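Local coordinates for protein nonsense-mediated mRNA decay factor SMG5 (Homo sapiens, PDB 2HWY) that acts in nonsense-mediated mRNA decay, promoting dephosphorylation of UPF1 and, with SMG7, probably linking decay to exonucleolytic degradation, while having no RNase activity of its own, at residues P7-Q10 and A11-H15; I32-T35 and V36-G39. All coordinates share one frame; numbering follows the deposited sequence.

Interaction 1: P7-Q10 and A11-H15; sequences PDTQ and ALCHH
Cys13 N donates to Thr9 O at 2.8 Å, the shortest of three helical hydrogen bonds that join 7-10 to 11-15. Leu12 N reaches Asp8 O at 3.2 Å, and His14 N reaches Gln10 O at 3.0 Å. Asp8 is the N-cap. Its OD1 accepts from Gln10 N at 2.8 Å, the donor approaching OD1 from above the carboxylate plane, 42° out of it. Asp8 CG stands anti to its own N (chi1 -171°), beside the carbonyl carbon, and this brings OD1 to Gln10 N. The charge there would probably also suit the positive end of the helix dipole.

Outside the bonds, packing is apolar on one flank. Pro7 CB sits against the branch point of Leu12, 3.6 Å from CG. Ile32 and Val36 touch the same leucine. Cut back to an alanine, Leu12 would lose CG and both methyls, which would probably leave Pro7 CB without its partner and open a gap toward Ile32. On another flank Thr9 CG2 lies 3.9 Å from Cys13 SG. Further round, the aliphatic CG of Gln10 approaches ND1 of His14 at 3.9 Å, with amide and ring planes 77° apart. Ala11 touches Val153 of helix 153-159.

This is an aspartate-capped helix start, where the chain leaves strand 4-7 of the parallel sheet of the PIN domain and turns into helix 9-14.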
loop_
_atom_site.group_PDB
_atom_site.type_symbol
_atom_site.label_atom_id
_atom_site.label_comp_id
_atom_site.label_asym_id
_atom_site.label_seq_id
_atom_site.Cartn_x
_atom_site.Cartn_y
_atom_site.Cartn_z
ATOM N N PRO A 7 0.860 -0.697 0.408
ATOM C CA PRO A 7 0.219 0.253 -0.480
ATOM C C PRO A 7 0.770 1.672 -0.472
ATOM O O PRO A 7 1.079 2.246 0.587
ATOM C CB PRO A 7 -1.217 0.283 0.036
ATOM C CG PRO A 7 -1.427 -1.032 0.612
ATOM C CD PRO A 7 -0.135 -1.386 1.248
ATOM N N ASP A 8 0.878 2.200 -1.686
ATOM C CA ASP A 8 1.100 3.622 -1.987
ATOM C C ASP A 8 -0.250 4.314 -1.726
ATOM O O ASP A 8 -1.274 3.623 -1.595
ATOM C CB ASP A 8 1.492 3.686 -3.474
ATOM C CG ASP A 8 1.961 5.040 -3.940
ATOM O OD1 ASP A 8 1.318 6.074 -3.627
ATOM O OD2 ASP A 8 2.962 5.076 -4.692
ATOM N N THR A 9 -0.266 5.643 -1.617
ATOM C CA THR A 9 -1.525 6.397 -1.563
ATOM C C THR A 9 -2.239 6.171 -2.885
ATOM O O THR A 9 -3.448 5.926 -2.941
ATOM C CB THR A 9 -1.321 7.948 -1.355
ATOM O OG1 THR A 9 -0.986 8.226 0.008
ATOM C CG2 THR A 9 -2.585 8.727 -1.700
ATOM N N GLN A 10 -1.476 6.267 -3.957
ATOM C CA GLN A 10 -2.043 6.128 -5.279
ATOM C C GLN A 10 -2.684 4.755 -5.456
ATOM O O GLN A 10 -3.740 4.647 -6.083
ATOM C CB GLN A 10 -0.969 6.345 -6.339
ATOM C CG GLN A 10 -1.123 7.595 -7.144
ATOM C CD GLN A 10 -0.153 7.602 -8.323
ATOM O OE1 GLN A 10 -0.525 7.925 -9.461
ATOM N NE2 GLN A 10 1.100 7.219 -8.059
ATOM N N ALA A 11 -2.035 3.719 -4.920
ATOM C CA ALA A 11 -2.533 2.342 -5.025
ATOM C C ALA A 11 -3.878 2.202 -4.340
ATOM O O ALA A 11 -4.786 1.575 -4.867
ATOM C CB ALA A 11 -1.538 1.363 -4.421
ATOM N N LEU A 12 -3.994 2.793 -3.156
ATOM C CA LEU A 12 -5.236 2.761 -2.402
ATOM C C LEU A 12 -6.314 3.586 -3.059
ATOM O O LEU A 12 -7.470 3.191 -3.070
ATOM C CB LEU A 12 -5.012 3.278 -0.983
ATOM C CG LEU A 12 -4.244 2.276 -0.134
ATOM C CD1 LEU A 12 -3.659 2.967 1.076
ATOM C CD2 LEU A 12 -5.121 1.072 0.269
ATOM N N CYS A 13 -5.932 4.748 -3.579
ATOM C CA CYS A 13 -6.898 5.688 -4.172
ATOM C C CYS A 13 -7.509 5.218 -5.483
ATOM O O CYS A 13 -8.650 5.545 -5.762
ATOM C CB CYS A 13 -6.261 7.065 -4.376
ATOM S SG CYS A 13 -6.225 8.021 -2.841
ATOM N N HIS A 14 -6.745 4.448 -6.256
ATOM C CA HIS A 14 -7.091 4.078 -7.615
ATOM C C HIS A 14 -7.302 2.586 -7.850
ATOM O O HIS A 14 -7.800 2.207 -8.906
ATOM C CB HIS A 14 -5.982 4.528 -8.536
ATOM C CG HIS A 14 -5.825 6.011 -8.598
ATOM N ND1 HIS A 14 -4.600 6.635 -8.493
ATOM C CD2 HIS A 14 -6.742 6.996 -8.748
ATOM C CE1 HIS A 14 -4.769 7.943 -8.592
ATOM N NE2 HIS A 14 -6.061 8.188 -8.740
ATOM N N HIS A 15 -6.921 1.742 -6.901
ATOM C CA HIS A 15 -6.941 0.297 -7.101
ATOM C C HIS A 15 -7.317 -0.396 -5.798
ATOM O O HIS A 15 -6.738 -1.414 -5.422
ATOM C CB HIS A 15 -5.585 -0.200 -7.596
ATOM C CG HIS A 15 -5.119 0.475 -8.850
ATOM N ND1 HIS A 15 -4.242 1.542 -8.844
ATOM C CD2 HIS A 15 -5.411 0.241 -10.150
ATOM C CE1 HIS A 15 -4.011 1.929 -10.086
ATOM N NE2 HIS A 15 -4.713 1.160 -10.896
#

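Interaction 2: I32-T35 and V36-G39; sequences IPRT and VIDG
Arg34 and Asp38 form a salt bridge one helical turn apart, with Arg34 NH1 2.9 Å from Asp38 OD1. The carboxylate oxygen comes to the edge of the guanidinium, near its plane, though the two planes are turned 56° to each other. The aliphatic CG of Arg34 lies 3.4 Å from Asp38 OD2. Arg34 starts with CG anti to the backbone N (chi1 -179°). It then bends at chi2 and chi3, which carries the guanidinium forward along the helix, toward Ile37 and Asp38. CG2 of Ile37 is 3.6 Å from Arg34 NH1. Arg34 NE bonds to the carbonyl oxygen of Gln71, a second hold that limits how far the group can turn.

The apolar contacts lie at the start of the helix. Ile32 CG2 meets Ile37 CG1 at 3.5 Å, the two side chains crossing at about a right angle. The Pro33 ring is touched by Val36, with Val36 CG2 3.5 Å from Pro33 CD.

Backbone bonds hold the turn on which these side chains sit. Pro33 O accepts from both Val36 N and Ile37 N, the latter at 2.9 Å. Asp38 N and Gly39 N continue the pattern to Arg34 O and Thr35 O. Beyond this shell, Leu12 and Thr9 of helix 9-14 touch Val36, and Cys70 of strand 68-70 touches both Arg34 and Ile37.

Pro33 is the N-cap residue of helix 34-43. The arrangement is a strand-to-helix junction after strand 29-32, part of the alpha/beta architecture of the PIN domain.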
loop_
_atom_site.group_PDB
_atom_site.type_symbol
_atom_site.label_atom_id
_atom_site.label_comp_id
_atom_site.label_asym_id
_atom_site.label_seq_id
_atom_site.Cartn_x
_atom_site.Cartn_y
_atom_site.Cartn_z
ATOM N N ILE A 32 -0.274 -0.444 6.113
ATOM C CA ILE A 32 -0.577 0.863 5.512
ATOM C C ILE A 32 0.283 1.884 6.246
ATOM O O ILE A 32 0.039 2.163 7.422
ATOM C CB ILE A 32 -2.076 1.297 5.683
ATOM C CG1 ILE A 32 -3.071 0.200 5.287
ATOM C CG2 ILE A 32 -2.344 2.539 4.872
ATOM C CD1 ILE A 32 -3.004 -0.235 3.803
ATOM N N PRO A 33 1.286 2.461 5.580
ATOM C CA PRO A 33 2.176 3.374 6.322
ATOM C C PRO A 33 1.492 4.657 6.812
ATOM O O PRO A 33 0.613 5.186 6.131
ATOM C CB PRO A 33 3.276 3.713 5.308
ATOM C CG PRO A 33 3.082 2.797 4.149
ATOM C CD PRO A 33 1.659 2.342 4.163
ATOM N N ARG A 34 1.900 5.143 7.983
ATOM C CA ARG A 34 1.368 6.394 8.563
ATOM C C ARG A 34 1.332 7.582 7.613
ATOM O O ARG A 34 0.448 8.419 7.700
ATOM C CB ARG A 34 2.187 6.811 9.800
ATOM C CG ARG A 34 1.693 8.115 10.490
ATOM C CD ARG A 34 1.381 7.905 11.963
ATOM N NE ARG A 34 0.488 6.765 12.084
ATOM C CZ ARG A 34 -0.806 6.789 11.791
ATOM N NH1 ARG A 34 -1.403 7.914 11.413
ATOM N NH2 ARG A 34 -1.516 5.675 11.895
ATOM N N THR A 35 2.323 7.670 6.741
ATOM C CA THR A 35 2.424 8.764 5.794
ATOM C C THR A 35 1.338 8.639 4.728
ATOM O O THR A 35 0.895 9.646 4.170
ATOM C CB THR A 35 3.828 8.803 5.153
ATOM O OG1 THR A 35 4.035 10.075 4.530
ATOM C CG2 THR A 35 4.030 7.673 4.129
ATOM N N VAL A 36 0.906 7.397 4.479
ATOM C CA VAL A 36 -0.156 7.083 3.537
ATOM C C VAL A 36 -1.507 7.358 4.202
ATOM O O VAL A 36 -2.317 8.119 3.688
ATOM C CB VAL A 36 -0.057 5.599 3.065
ATOM C CG1 VAL A 36 -1.142 5.280 2.059
ATOM C CG2 VAL A 36 1.304 5.327 2.460
ATOM N N ILE A 37 -1.735 6.738 5.351
ATOM C CA ILE A 37 -2.929 6.979 6.151
ATOM C C ILE A 37 -3.198 8.487 6.383
ATOM O O ILE A 37 -4.319 8.982 6.190
ATOM C CB ILE A 37 -2.792 6.200 7.482
ATOM C CG1 ILE A 37 -3.421 4.819 7.346
ATOM C CG2 ILE A 37 -3.413 6.925 8.658
ATOM C CD1 ILE A 37 -4.901 4.778 7.631
ATOM N N ASP A 38 -2.172 9.220 6.796
ATOM C CA ASP A 38 -2.305 10.666 6.989
ATOM C C ASP A 38 -2.486 11.412 5.659
ATOM O O ASP A 38 -3.204 12.405 5.602
ATOM C CB ASP A 38 -1.112 11.218 7.790
ATOM C CG ASP A 38 -1.094 10.710 9.228
ATOM O OD1 ASP A 38 -2.086 10.037 9.634
ATOM O OD2 ASP A 38 -0.096 10.972 9.946
ATOM N N GLY A 39 -1.844 10.925 4.601
ATOM C CA GLY A 39 -2.060 11.443 3.256
ATOM C C GLY A 39 -3.510 11.297 2.826
ATOM O O GLY A 39 -4.076 12.188 2.176
#

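Overall arrangement
Interactions 1 and 2 are similar strand-to-helix junctions on neighbouring parallel strands: strand 4-7 runs into helix 9-14, and strand 29-32 runs into helix 34-43. They meet directly. Val36 CG1 of interaction 2 lies 3.6 Å from Leu12 CD1 of interaction 1, so the buried flanks of the two helix starts share one apolar layer. Each is only partly buried, and their polar sides differ. An aspartate side chain caps the helix of 7-15. In 32-39 the N-cap is a proline, whose carbonyl takes two backbone donors, and the side-chain charge pair, Arg34 with Asp38, spans the first turn. His14 marks the exposed side of the first junction, Arg34 and Thr35 that of the second.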